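Local coordinates for oxidized polyvinyl alcohol hydrolase (Sphingopyxis, PDB 3WLA), which hydrolyses beta-diketones such as 4,6-nonanedione, and cleaves oxidized polyvinyl alcohol in the second step of polyvinyl alcohol degradation, at residues 254-257 with 258-261; 197-200 with 201-205. All blocks are in the same frame, centred on the assembly; numbering follows the deposited sequence.

Contact 1 of 2, residues 254-257 with 258-261; sequences CSDY and RPTT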
ATOM      1  N   CYS A 254       9.572 -13.792  10.564  1.00 30.91           N
ATOM      2  CA  CYS A 254      10.246 -13.488   9.322  1.00 33.21           C
ATOM      3  C   CYS A 254      10.141 -12.048   8.795  1.00 31.29           C
ATOM      4  O   CYS A 254      10.739 -11.765   7.778  1.00 33.04           O
ATOM      5  CB  CYS A 254       9.880 -14.500   8.255  1.00 35.20           C
ATOM      6  SG  CYS A 254       8.172 -14.890   8.205  1.00 39.26           S
ATOM      7  N   SER A 255       9.349 -11.176   9.428  1.00 29.06           N
ATOM      8  CA  SER A 255       9.312  -9.766   9.050  1.00 27.17           C
ATOM      9  C   SER A 255       9.207  -8.945  10.336  1.00 27.16           C
ATOM     10  O   SER A 255       8.414  -9.276  11.236  1.00 25.24           O
ATOM     11  CB  SER A 255       8.095  -9.400   8.208  1.00 29.08           C
ATOM     12  OG  SER A 255       8.221  -9.901   6.906  1.00 27.05           O
ATOM     13  N   ASP A 256      10.012  -7.892  10.424  1.00 25.53           N
ATOM     14  CA  ASP A 256       9.964  -6.993  11.563  1.00 25.95           C
ATOM     15  C   ASP A 256       9.708  -5.639  10.905  1.00 24.28           C
ATOM     16  O   ASP A 256      10.540  -5.143  10.152  1.00 26.44           O
ATOM     17  CB  ASP A 256      11.315  -7.015  12.249  1.00 26.64           C
ATOM     18  CG  ASP A 256      11.415  -6.013  13.391  1.00 26.79           C
ATOM     19  OD1 ASP A 256      10.634  -5.061  13.516  1.00 26.86           O
ATOM     20  OD2 ASP A 256      12.343  -6.189  14.165  1.00 29.35           O
ATOM     21  N   TYR A 257       8.574  -5.037  11.161  1.00 24.71           N
ATOM     22  CA  TYR A 257       8.279  -3.803  10.502  1.00 24.34           C
ATOM     23  C   TYR A 257       8.958  -2.565  11.035  1.00 25.20           C
ATOM     24  O   TYR A 257       8.655  -1.490  10.589  1.00 24.56           O
ATOM     25  CB  TYR A 257       6.782  -3.584  10.435  1.00 24.46           C
ATOM     26  CG  TYR A 257       6.174  -4.748   9.662  1.00 23.74           C
ATOM     27  CD1 TYR A 257       6.120  -4.730   8.267  1.00 24.41           C
ATOM     28  CD2 TYR A 257       5.809  -5.932  10.344  1.00 23.52           C
ATOM     29  CE1 TYR A 257       5.715  -5.894   7.547  1.00 23.48           C
ATOM     30  CE2 TYR A 257       5.406  -7.080   9.650  1.00 24.20           C
ATOM     31  CZ  TYR A 257       5.360  -7.045   8.255  1.00 26.00           C
ATOM     32  OH  TYR A 257       4.934  -8.171   7.602  1.00 26.19           O
ATOM     33  N   ARG A 258       9.880  -2.716  11.972  1.00 25.61           N
ATOM     34  CA  ARG A 258      10.574  -1.511  12.459  1.00 26.52           C
ATOM     35  C   ARG A 258      11.563  -1.122  11.353  1.00 25.95           C
ATOM     36  O   ARG A 258      11.505  -0.021  10.801  1.00 26.40           O
ATOM     37  CB  ARG A 258      11.295  -1.821  13.786  1.00 29.65           C
ATOM     38  CG  ARG A 258      12.086  -0.658  14.423  1.00 31.50           C
ATOM     39  CD  ARG A 258      13.029  -1.305  15.447  1.00 32.16           C
ATOM     40  NE  ARG A 258      12.237  -1.924  16.511  1.00 31.15           N
ATOM     41  CZ  ARG A 258      11.690  -1.211  17.483  1.00 32.29           C
ATOM     42  NH1 ARG A 258      11.892   0.107  17.516  1.00 30.81           N
ATOM     43  NH2 ARG A 258      10.871  -1.768  18.360  1.00 31.85           N
ATOM     44  N   PRO A 259      12.441  -2.042  10.969  1.00 25.50           N
ATOM     45  CA  PRO A 259      13.365  -1.620   9.920  1.00 26.78           C
ATOM     46  C   PRO A 259      12.685  -1.341   8.585  1.00 28.51           C
ATOM     47  O   PRO A 259      13.164  -0.494   7.794  1.00 27.76           O
ATOM     48  CB  PRO A 259      14.348  -2.775   9.818  1.00 26.16           C
ATOM     49  CG  PRO A 259      13.563  -3.972  10.374  1.00 24.76           C
ATOM     50  CD  PRO A 259      12.837  -3.345  11.537  1.00 25.82           C
ATOM     51  N   THR A 260      11.575  -2.039   8.306  1.00 27.12           N
ATOM     52  CA  THR A 260      10.956  -1.787   7.021  1.00 26.90           C
ATOM     53  C   THR A 260      10.259  -0.462   6.923  1.00 25.47           C
ATOM     54  O   THR A 260      10.263   0.131   5.843  1.00 26.37           O
ATOM     55  CB  THR A 260       9.929  -2.870   6.610  1.00 25.41           C
ATOM     56  OG1 THR A 260       8.779  -2.758   7.445  1.00 24.26           O
ATOM     57  CG2 THR A 260      10.535  -4.227   6.741  1.00 26.56           C
ATOM     58  N   THR A 261       9.633   0.008   7.991  1.00 25.88           N
ATOM     59  CA  THR A 261       8.970   1.318   7.885  1.00 24.95           C
ATOM     60  C   THR A 261      10.040   2.415   8.071  1.00 27.13           C
ATOM     61  O   THR A 261       9.860   3.566   7.637  1.00 23.67           O
ATOM     62  CB  THR A 261       7.842   1.469   8.892  1.00 26.11           C
ATOM     63  OG1 THR A 261       8.354   1.232  10.213  1.00 25.48           O
ATOM     64  CG2 THR A 261       6.721   0.423   8.599  1.00 22.64           C
TER
HETATM   65  O   HOH W   1      13.892  -4.764  15.665  1.00 32.87           O
HETATM   66  O   HOH W   2      10.250  -4.298  16.357  1.00 41.08           O
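Asp256 caps the start of a helix by accepting the backbone N-H of Arg258 on its carboxylate, OD1 to N 2.9 Å. The bond is fairly straight at 163°, and the donor meets OD1 from above the carboxylate plane. Asp256 carries CG anti to its own N (chi1 175°), which brings the carboxylate forward to the N-H of Arg258 at the helix start. Further along that turn, Tyr257 O takes two donors from one residue: Thr261 N at 3.2 Å, and Thr261 OG1 at 2.8 Å, close to the C=O axis. The hydroxyl of Thr261 sits between its own N and carbonyl carbon, facing back down the helix to that oxygen, and is also hydrogen-bonded to His334.

These bonds start helix 257-269 of an alpha/beta-hydrolase directly from strand 253-256, whose Cys254 and Ser255 both face Trp245 in a classic beta bulge. Tyr257, the first residue of the helix, stacks its ring on His285, which probably forms a catalytic triad with Ser162 and Asp243.

Charge and water link the Asp256 and Arg258 side chains. The two run side by side with their planes nearly perpendicular, and Asp256 OD1 stays 4.6 Å from Arg258 NE. Two waters fill in, donating to the two carboxylate oxygens of Asp256 and accepting weak bonds from Arg258 NE. Direct salt bridges go elsewhere, Asp256 to Arg205 and Arg258 to Glu241.

Van der Waals contacts complete the turn. The Pro259 ring crosses Asp256 at about a right angle, its CD 3.2 Å from Asp256 O. Thr260 lies alongside Tyr257, its OG1 approaching ring atom CD1 obliquely at 3.4 Å, and its methyl CG2 rests against Asp256 O. The same hydroxyl is hydrogen-bonded to Gly187 O.

Contact 2 of 2, residues 197-200 with 201-205; sequences STVP and FQETR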
ATOM      1  N   SER A 197      21.604  -7.491  -3.719  1.00 32.38           N
ATOM      2  CA  SER A 197      21.623  -8.885  -3.236  1.00 30.98           C
ATOM      3  C   SER A 197      20.929  -8.971  -1.861  1.00 30.30           C
ATOM      4  O   SER A 197      20.980  -8.019  -1.089  1.00 27.75           O
ATOM      5  CB  SER A 197      23.090  -9.394  -3.121  1.00 29.12           C
ATOM      6  OG  SER A 197      23.774  -8.655  -2.120  1.00 27.21           O
ATOM      7  N   THR A 198      20.298 -10.113  -1.566  1.00 29.22           N
ATOM      8  CA  THR A 198      19.595 -10.287  -0.273  1.00 28.58           C
ATOM      9  C   THR A 198      20.358 -11.155   0.740  1.00 26.78           C
ATOM     10  O   THR A 198      20.995 -12.113   0.346  1.00 28.26           O
ATOM     11  CB  THR A 198      18.185 -10.955  -0.519  1.00 27.52           C
ATOM     12  OG1 THR A 198      17.441 -10.101  -1.386  1.00 29.98           O
ATOM     13  CG2 THR A 198      17.355 -11.122   0.810  1.00 25.72           C
ATOM     14  N   VAL A 199      20.353 -10.782   2.011  1.00 28.33           N
ATOM     15  CA  VAL A 199      20.956 -11.623   3.045  1.00 31.46           C
ATOM     16  C   VAL A 199      19.733 -11.922   3.939  1.00 34.88           C
ATOM     17  O   VAL A 199      18.740 -11.167   3.918  1.00 34.23           O
ATOM     18  CB  VAL A 199      22.106 -10.934   3.798  1.00 30.66           C
ATOM     19  CG1 VAL A 199      23.284 -10.768   2.827  1.00 31.43           C
ATOM     20  CG2 VAL A 199      21.669  -9.573   4.352  1.00 28.21           C
ATOM     21  N   PRO A 200      19.778 -13.031   4.706  1.00 36.96           N
ATOM     22  CA  PRO A 200      18.684 -13.467   5.586  1.00 36.71           C
ATOM     23  C   PRO A 200      18.106 -12.425   6.506  1.00 36.88           C
ATOM     24  O   PRO A 200      18.704 -11.377   6.744  1.00 37.39           O
ATOM     25  CB  PRO A 200      19.294 -14.654   6.327  1.00 37.82           C
ATOM     26  CG  PRO A 200      20.744 -14.248   6.434  1.00 39.36           C
ATOM     27  CD  PRO A 200      20.995 -13.800   4.997  1.00 37.82           C
ATOM     28  N   PHE A 201      16.924 -12.736   7.030  1.00 35.77           N
ATOM     29  CA  PHE A 201      16.197 -11.855   7.918  1.00 36.49           C
ATOM     30  C   PHE A 201      17.021 -11.232   9.039  1.00 37.56           C
ATOM     31  O   PHE A 201      17.010 -10.023   9.218  1.00 37.93           O
ATOM     32  CB  PHE A 201      15.020 -12.613   8.548  1.00 34.08           C
ATOM     33  CG  PHE A 201      14.320 -11.854   9.625  1.00 33.68           C
ATOM     34  CD1 PHE A 201      13.572 -10.716   9.326  1.00 31.93           C
ATOM     35  CD2 PHE A 201      14.378 -12.290  10.938  1.00 33.94           C
ATOM     36  CE1 PHE A 201      12.883 -10.028  10.325  1.00 32.49           C
ATOM     37  CE2 PHE A 201      13.697 -11.625  11.953  1.00 33.31           C
ATOM     38  CZ  PHE A 201      12.938 -10.482  11.652  1.00 33.00           C
ATOM     39  N   GLN A 202      17.723 -12.060   9.803  1.00 37.89           N
ATOM     40  CA  GLN A 202      18.472 -11.570  10.956  1.00 39.75           C
ATOM     41  C   GLN A 202      19.547 -10.531  10.614  1.00 38.26           C
ATOM     42  O   GLN A 202      19.662  -9.493  11.273  1.00 37.26           O
ATOM     43  CB  GLN A 202      19.091 -12.768  11.716  1.00 42.18           C
ATOM     44  CG  GLN A 202      18.866 -12.740  13.222  1.00 47.11           C
ATOM     45  CD  GLN A 202      17.381 -12.889  13.611  1.00 50.63           C
ATOM     46  OE1 GLN A 202      16.839 -12.069  14.394  1.00 50.83           O
ATOM     47  NE2 GLN A 202      16.715 -13.930  13.063  1.00 50.67           N
ATOM     48  N   GLU A 203      20.358 -10.853   9.616  1.00 38.36           N
ATOM     49  CA  GLU A 203      21.411  -9.960   9.152  1.00 38.96           C
ATOM     50  C   GLU A 203      20.733  -8.682   8.617  1.00 37.77           C
ATOM     51  O   GLU A 203      21.176  -7.561   8.879  1.00 36.94           O
ATOM     52  CB  GLU A 203      22.219 -10.645   8.034  1.00 42.69           C
ATOM     53  CG  GLU A 203      23.638  -9.975   7.798  1.00 48.54           C
ATOM     54  CD  GLU A 203      24.411 -10.476   6.524  1.00 52.24           C
ATOM     55  OE1 GLU A 203      24.578 -11.723   6.345  1.00 55.11           O
ATOM     56  OE2 GLU A 203      24.870  -9.614   5.710  1.00 52.05           O
ATOM     57  N   THR A 204      19.627  -8.858   7.883  1.00 37.27           N
ATOM     58  CA  THR A 204      18.920  -7.709   7.316  1.00 36.25           C
ATOM     59  C   THR A 204      18.466  -6.787   8.402  1.00 36.10           C
ATOM     60  O   THR A 204      18.639  -5.581   8.265  1.00 36.11           O
ATOM     61  CB  THR A 204      17.722  -8.112   6.445  1.00 34.91           C
ATOM     62  OG1 THR A 204      18.206  -8.791   5.302  1.00 34.65           O
ATOM     63  CG2 THR A 204      16.974  -6.884   5.939  1.00 35.24           C
ATOM     64  N   ARG A 205      17.934  -7.340   9.499  1.00 35.30           N
ATOM     65  CA  ARG A 205      17.476  -6.502  10.629  1.00 36.05           C
ATOM     66  C   ARG A 205      18.647  -5.743  11.217  1.00 36.75           C
ATOM     67  O   ARG A 205      18.539  -4.567  11.596  1.00 35.72           O
ATOM     68  CB  ARG A 205      16.903  -7.343  11.788  1.00 35.86           C
ATOM     69  CG  ARG A 205      15.472  -7.190  12.031  1.00 36.56           C
ATOM     70  CD  ARG A 205      15.055  -7.372  13.472  1.00 37.49           C
ATOM     71  NE  ARG A 205      15.398  -8.656  14.047  1.00 37.12           N
ATOM     72  CZ  ARG A 205      14.656  -9.276  14.975  1.00 36.09           C
ATOM     73  NH1 ARG A 205      15.039 -10.443  15.479  1.00 37.29           N
ATOM     74  NH2 ARG A 205      13.495  -8.758  15.350  1.00 35.24           N
TER
HETATM   75  O   HOH W   3      18.986  -8.331   2.730  1.00 25.50           O
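Val199 and Glu203 meet across the start of a helix, their side chains crossing at about a right angle. Both methyls of Val199 reach the carboxylate, CG2 lying 3.5 Å from Glu203 OE2, while Val199 CB sits 3.6 Å from Glu203 CD. With CG anti to the backbone N (chi1 -161°) and the chain extended beyond it, the carboxylate lies across the valine. This is the loose, outward side: Glu203 is exposed, meets Val199 by van der Waals contact, and its OE2 has a long, weak ion pair with Lys193.

The tighter part is built around Thr204. Its backbone N donates to Pro200 O at 2.9 Å, a fairly straight bond (159°) that closes the first turn. The hydroxyl of the same residue reaches back toward the loop backbone, OG1 coming within 2.8 Å of Val199 O. It donates to a water, 2.7 Å away, which also accepts from Val199 N, so that one solvent molecule ties the loop to the helix.

Pro200 thus occupies the N-cap position of helix 201-210, where a loop following strand 181-185 of the alpha/beta-hydrolase sheet turns into the helix. A proline side chain offers no hydrogen-bonding group to the first backbone N-H groups, and its ring lies exposed, CG 4.2 Å from Glu203 CB.

On the flank turned to strand 253-256, the side chain of Phe201 meets the preceding loop through CB, and its ring swings away to pack on Leu253 and Asp256. Its CZ stands 3.8 Å above the plane of the Arg205 guanidinium, over its centre. Gln202, otherwise exposed to solvent, steadies that group: Arg205 NH1 donates to Gln202 OE1 at 2.7 Å.

Overall arrangement
The two helix starts lie in series along the chain, contact 2 first, with centres 11 Å apart on the same side of the molecule. They touch directly. Arg205 NH2 of contact 2 forms a salt bridge of 3.1 Å with Asp256 OD2 of contact 1, and Phe201 CD1 packs 3.4 Å from Cys254 O, so the surface helix leans on the strand that feeds the inner one. Contact 1 borders the active site: the side chain of Tyr257 is about 4 Å from that of Ser162, the probable nucleophile. Contact 2 lies away from that site, its centre about 23 Å from the chain's centre, against 15 Å for contact 1.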